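Local coordinates for protein M157 (Murid herpesvirus 1, PDB 2NYK) that probably acts as a viral MHC class I-like ligand for Ly49 receptors of natural killer cells, at residues 39-42 and 46-49; 60-65 and 168-173. The protein carries 1 engineered substitution. All blocks are in the same frame, centred on the assembly; numbering follows the deposited sequence.

Interaction 1: residues 39-42 and 46-49; sequences ISVD and PVVV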
loop_
_atom_site.group_PDB
_atom_site.type_symbol
_atom_site.label_atom_id
_atom_site.label_comp_id
_atom_site.label_asym_id
_atom_site.label_seq_id
_atom_site.Cartn_x
_atom_site.Cartn_y
_atom_site.Cartn_z
ATOM N N ILE A 39 1.241 -6.184 -4.071
ATOM C CA ILE A 39 0.377 -5.282 -4.813
ATOM C C ILE A 39 -0.110 -4.266 -3.805
ATOM O O ILE A 39 -0.554 -4.644 -2.716
ATOM C CB ILE A 39 -0.836 -5.996 -5.434
ATOM C CG1 ILE A 39 -0.412 -7.068 -6.445
ATOM C CG2 ILE A 39 -1.777 -4.960 -6.142
ATOM C CD1 ILE A 39 -1.580 -7.882 -6.892
ATOM N N SER A 40 -0.050 -2.987 -4.188
ATOM C CA SER A 40 -0.563 -1.893 -3.383
ATOM C C SER A 40 -1.459 -1.101 -4.325
ATOM O O SER A 40 -1.360 -1.254 -5.555
ATOM C CB SER A 40 0.592 -0.997 -2.917
ATOM O OG SER A 40 1.660 -1.815 -2.415
ATOM N N VAL A 41 -2.305 -0.239 -3.767
ATOM C CA VAL A 41 -3.145 0.591 -4.594
ATOM C C VAL A 41 -3.060 1.984 -4.038
ATOM O O VAL A 41 -2.868 2.156 -2.835
ATOM C CB VAL A 41 -4.624 0.147 -4.619
ATOM C CG1 VAL A 41 -4.764 -1.284 -5.172
ATOM C CG2 VAL A 41 -5.232 0.252 -3.219
ATOM N N ASP A 42 -3.206 2.953 -4.929
ATOM C CA ASP A 42 -3.194 4.374 -4.583
ATOM C C ASP A 42 -1.988 4.801 -3.773
ATOM O O ASP A 42 -2.093 5.622 -2.859
ATOM C CB ASP A 42 -4.512 4.780 -3.914
ATOM C CG ASP A 42 -5.599 4.995 -4.929
ATOM O OD1 ASP A 42 -5.232 5.138 -6.112
ATOM O OD2 ASP A 42 -6.795 5.036 -4.576
ATOM N N PRO A 46 0.910 -2.282 0.987
ATOM C CA PRO A 46 0.462 -3.418 0.216
ATOM C C PRO A 46 -0.822 -4.042 0.737
ATOM O O PRO A 46 -1.047 -4.145 1.951
ATOM C CB PRO A 46 1.619 -4.414 0.333
ATOM C CG PRO A 46 2.849 -3.516 0.548
ATOM C CD PRO A 46 2.283 -2.473 1.505
ATOM N N VAL A 47 -1.650 -4.464 -0.196
ATOM C CA VAL A 47 -2.914 -5.137 0.161
ATOM C C VAL A 47 -2.899 -6.628 -0.244
ATOM O O VAL A 47 -3.816 -7.398 0.094
ATOM C CB VAL A 47 -4.128 -4.399 -0.440
ATOM C CG1 VAL A 47 -4.300 -3.028 0.249
ATOM C CG2 VAL A 47 -3.989 -4.254 -1.933
ATOM N N VAL A 48 -1.842 -7.016 -0.960
ATOM C CA VAL A 48 -1.605 -8.421 -1.350
ATOM C C VAL A 48 -0.112 -8.687 -1.268
ATOM O O VAL A 48 0.690 -7.945 -1.868
ATOM C CB VAL A 48 -2.077 -8.724 -2.818
ATOM C CG1 VAL A 48 -1.849 -10.238 -3.146
ATOM C CG2 VAL A 48 -3.540 -8.378 -3.015
ATOM N N VAL A 49 0.274 -9.726 -0.518
ATOM C CA VAL A 49 1.687 -10.048 -0.286
ATOM C C VAL A 49 1.958 -11.547 -0.516
ATOM O O VAL A 49 1.288 -12.385 0.087
ATOM C CB VAL A 49 2.137 -9.691 1.162
ATOM C CG1 VAL A 49 3.592 -10.111 1.400
ATOM C CG2 VAL A 49 1.976 -8.174 1.438
#

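Interaction 2: residues 60-65 and 168-173; sequences CKICPD and VQKLKQ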
loop_
_atom_site.group_PDB
_atom_site.type_symbol
_atom_site.label_atom_id
_atom_site.label_comp_id
_atom_site.label_asym_id
_atom_site.label_seq_id
_atom_site.Cartn_x
_atom_site.Cartn_y
_atom_site.Cartn_z
ATOM N N CYS A 60 -5.912 -8.907 1.354
ATOM C CA CYS A 60 -6.811 -8.112 2.197
ATOM C C CYS A 60 -8.259 -8.615 2.084
ATOM O O CYS A 60 -8.704 -9.000 1.009
ATOM C CB CYS A 60 -6.690 -6.611 1.889
ATOM S SG CYS A 60 -7.857 -5.880 0.726
ATOM N N LYS A 61 -8.973 -8.610 3.203
ATOM C CA LYS A 61 -10.333 -9.162 3.270
ATOM C C LYS A 61 -11.297 -8.546 2.274
ATOM O O LYS A 61 -12.248 -9.196 1.886
ATOM C CB LYS A 61 -10.916 -9.033 4.697
ATOM C CG LYS A 61 -10.114 -9.756 5.776
ATOM C CD LYS A 61 -10.035 -11.263 5.546
ATOM C CE LYS A 61 -9.191 -11.968 6.611
ATOM N NZ LYS A 61 -9.550 -11.547 8.017
ATOM N N ILE A 62 -11.092 -7.277 1.907
ATOM C CA ILE A 62 -11.998 -6.634 0.951
ATOM C C ILE A 62 -11.396 -6.613 -0.453
ATOM O O ILE A 62 -11.896 -5.916 -1.345
ATOM C CB ILE A 62 -12.398 -5.190 1.386
ATOM C CG1 ILE A 62 -11.154 -4.292 1.508
ATOM C CG2 ILE A 62 -13.211 -5.222 2.695
ATOM C CD1 ILE A 62 -11.475 -2.847 1.857
ATOM N N CYS A 63 -10.299 -7.351 -0.625
ATOM C CA CYS A 63 -9.622 -7.473 -1.919
ATOM C C CYS A 63 -10.271 -8.581 -2.764
ATOM O O CYS A 63 -10.838 -9.525 -2.217
ATOM C CB CYS A 63 -8.124 -7.779 -1.728
ATOM S SG CYS A 63 -7.154 -6.355 -1.170
ATOM N N PRO A 64 -10.199 -8.458 -4.109
ATOM C CA PRO A 64 -10.683 -9.554 -4.932
ATOM C C PRO A 64 -9.763 -10.763 -4.769
ATOM O O PRO A 64 -8.603 -10.612 -4.367
ATOM C CB PRO A 64 -10.592 -8.988 -6.356
ATOM C CG PRO A 64 -9.498 -7.979 -6.288
ATOM C CD PRO A 64 -9.691 -7.335 -4.933
ATOM N N ASP A 65 -10.259 -11.956 -5.051
ATOM C CA ASP A 65 -9.362 -13.108 -4.972
ATOM C C ASP A 65 -8.358 -13.016 -6.111
ATOM O O ASP A 65 -8.708 -12.631 -7.218
ATOM C CB ASP A 65 -10.122 -14.430 -5.035
ATOM C CG ASP A 65 -9.194 -15.632 -4.905
ATOM O OD1 ASP A 65 -8.471 -15.712 -3.880
ATOM O OD2 ASP A 65 -9.165 -16.471 -5.837
ATOM N N VAL A 168 -10.833 -0.399 -4.006
ATOM C CA VAL A 168 -10.131 0.866 -3.862
ATOM C C VAL A 168 -11.023 1.985 -3.304
ATOM O O VAL A 168 -10.569 2.816 -2.533
ATOM C CB VAL A 168 -9.532 1.306 -5.209
ATOM C CG1 VAL A 168 -8.901 2.686 -5.075
ATOM C CG2 VAL A 168 -8.495 0.293 -5.679
ATOM N N GLN A 169 -12.284 2.017 -3.716
ATOM C CA GLN A 169 -13.238 2.986 -3.180
ATOM C C GLN A 169 -13.443 2.745 -1.674
ATOM O O GLN A 169 -13.443 3.684 -0.888
ATOM C CB GLN A 169 -14.569 2.929 -3.970
ATOM C CG GLN A 169 -14.369 3.196 -5.484
ATOM C CD GLN A 169 -15.667 3.267 -6.305
ATOM O OE1 GLN A 169 -16.412 2.291 -6.408
ATOM N NE2 GLN A 169 -15.916 4.428 -6.917
ATOM N N LYS A 170 -13.592 1.489 -1.280
ATOM C CA LYS A 170 -13.744 1.151 0.152
ATOM C C LYS A 170 -12.517 1.548 0.967
ATOM O O LYS A 170 -12.641 2.131 2.047
ATOM C CB LYS A 170 -13.989 -0.337 0.342
ATOM C CG LYS A 170 -15.316 -0.821 -0.168
ATOM C CD LYS A 170 -15.562 -2.245 0.315
ATOM C CE LYS A 170 -16.986 -2.705 0.011
ATOM N NZ LYS A 170 -17.228 -2.986 -1.433
ATOM N N LEU A 171 -11.330 1.255 0.435
ATOM C CA LEU A 171 -10.076 1.623 1.107
ATOM C C LEU A 171 -9.961 3.140 1.347
ATOM O O LEU A 171 -9.434 3.577 2.360
ATOM C CB LEU A 171 -8.886 1.083 0.313
ATOM C CG LEU A 171 -8.649 -0.435 0.432
ATOM C CD1 LEU A 171 -7.531 -0.885 -0.494
ATOM C CD2 LEU A 171 -8.340 -0.837 1.870
ATOM N N LYS A 172 -10.491 3.944 0.426
ATOM C CA LYS A 172 -10.484 5.395 0.610
ATOM C C LYS A 172 -11.406 5.757 1.755
ATOM O O LYS A 172 -11.021 6.495 2.647
ATOM C CB LYS A 172 -10.928 6.161 -0.649
ATOM C CG LYS A 172 -10.299 5.772 -1.979
ATOM C CD LYS A 172 -10.560 6.856 -3.066
ATOM C CE LYS A 172 -12.069 7.151 -3.232
ATOM N NZ LYS A 172 -12.434 8.271 -4.179
ATOM N N GLN A 173 -12.628 5.232 1.741
ATOM C CA GLN A 173 -13.587 5.546 2.808
ATOM C C GLN A 173 -13.160 5.072 4.205
ATOM O O GLN A 173 -13.482 5.695 5.203
ATOM C CB GLN A 173 -14.957 5.010 2.442
ATOM C CG GLN A 173 -15.473 5.638 1.149
ATOM C CD GLN A 173 -16.920 5.341 0.900
ATOM O OE1 GLN A 173 -17.353 4.194 0.995
ATOM N NE2 GLN A 173 -17.686 6.379 0.552
HETATM O O HOH W 1 -15.086 -4.866 -1.749
#

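Interaction 1: residues 39-42 and 46-49
Ile-39 pairs with Val-48 in an antiparallel hairpin, and a classic beta bulge interrupts the pairing where Val-47 and Val-48 both face Ile-39. Backbone bonds carry most of the contact. Ile-39 N gives its hydrogen to Val-48 O at 2.9 Å. In return Ile-39 O takes two donors, Val-47 N at 2.8 Å and Val-48 N at 3.2 Å, both lying in its carbonyl plane. The chain turns a corner at Val-47, in the bulge itself.

Apolar packing comes second. The side chains of Ile-39 and Val-48 stand side by side, pointing the same way, with Ile-39 CB 4.0 Å from Val-48 CB. Ile-39 also packs on Leu-76 of helix 71-90, while Val-48 reaches Trp-164 of helix 157-173; this pair therefore looks out from the sheet onto the two helices, as in the platform of the MHC class I fold. Val-41 CG1 only grazes Val-47 CG2.

Around the polar side chain of Ser-40 the contacts are of van der Waals kind. Its hydroxyl, set anti to the carbonyl carbon (chi1 -46°), lies over the proline, with Ser-40 OG 3.3 Å from Pro-46 CA and 3.6 Å from Pro-46 CG.

Interaction 2: residues 60-65 and 168-173
Ile-62 meets the helix through the far end of its side chain, reaching Leu-171 and Lys-170. It sits in a type I beta turn from Cys-60 to Cys-63, closed by the bond from Cys-63 N to Cys-60 O and by the disulfide between Cys-60 SG and Cys-63 SG (2.1 Å). From CB, which points toward the helix, CG1 of Ile-62 leaves between the backbone N and the carbonyl carbon (chi1 60°). CB, CG1 and CG2 all stay more than 4.2 Å from residues 168-173. The chain then runs on extended until Ile-62 CD1 touches Leu-171 CD2 at 3.7 Å and Leu-171 CG at 4.0 Å. Ile-62 CD1 also meets Lys-170 CB at 3.9 Å, so this methyl lies against two consecutive helix residues, and the isoleucine side chain crosses both at a slant.

Polar contact is indirect. A water accepts from Lys-170 NZ at 2.9 Å and donates weakly to Ile-62 O, which also has Thr-167 OG1 as a direct partner. A bend at the last torsion of Lys-170 (chi4 73°) turns NZ to this water.

The loop, which links strand 58-59 to helix 71-90, is held against the C-terminal end of helix 157-173, while Leu-171 also packs on the sheet beneath.

Overall arrangement
Interaction 1 is the core contact, almost wholly buried near the centre of the chain; interaction 2, whose centre lies about 10 Å from that of interaction 1, is only partly buried, with Lys-170 exposed. The first joins neighbouring strands and depends on backbone hydrogen bonds, whereas the second brings together parts more than a hundred residues apart through one isoleucine methyl set against aliphatic carbons, and a water bridge that is weak at one end. They meet at Val-47, whose O probably accepts a hydrogen bond from Cys-60 N at 2.9 Å and whose CB packs on Cys-63 SG. Val-41 CG2 and Leu-171 CD1 join them again, so the bulged end of the hairpin, the disulfide-closed turn and helix 157-173 are in contact with one another.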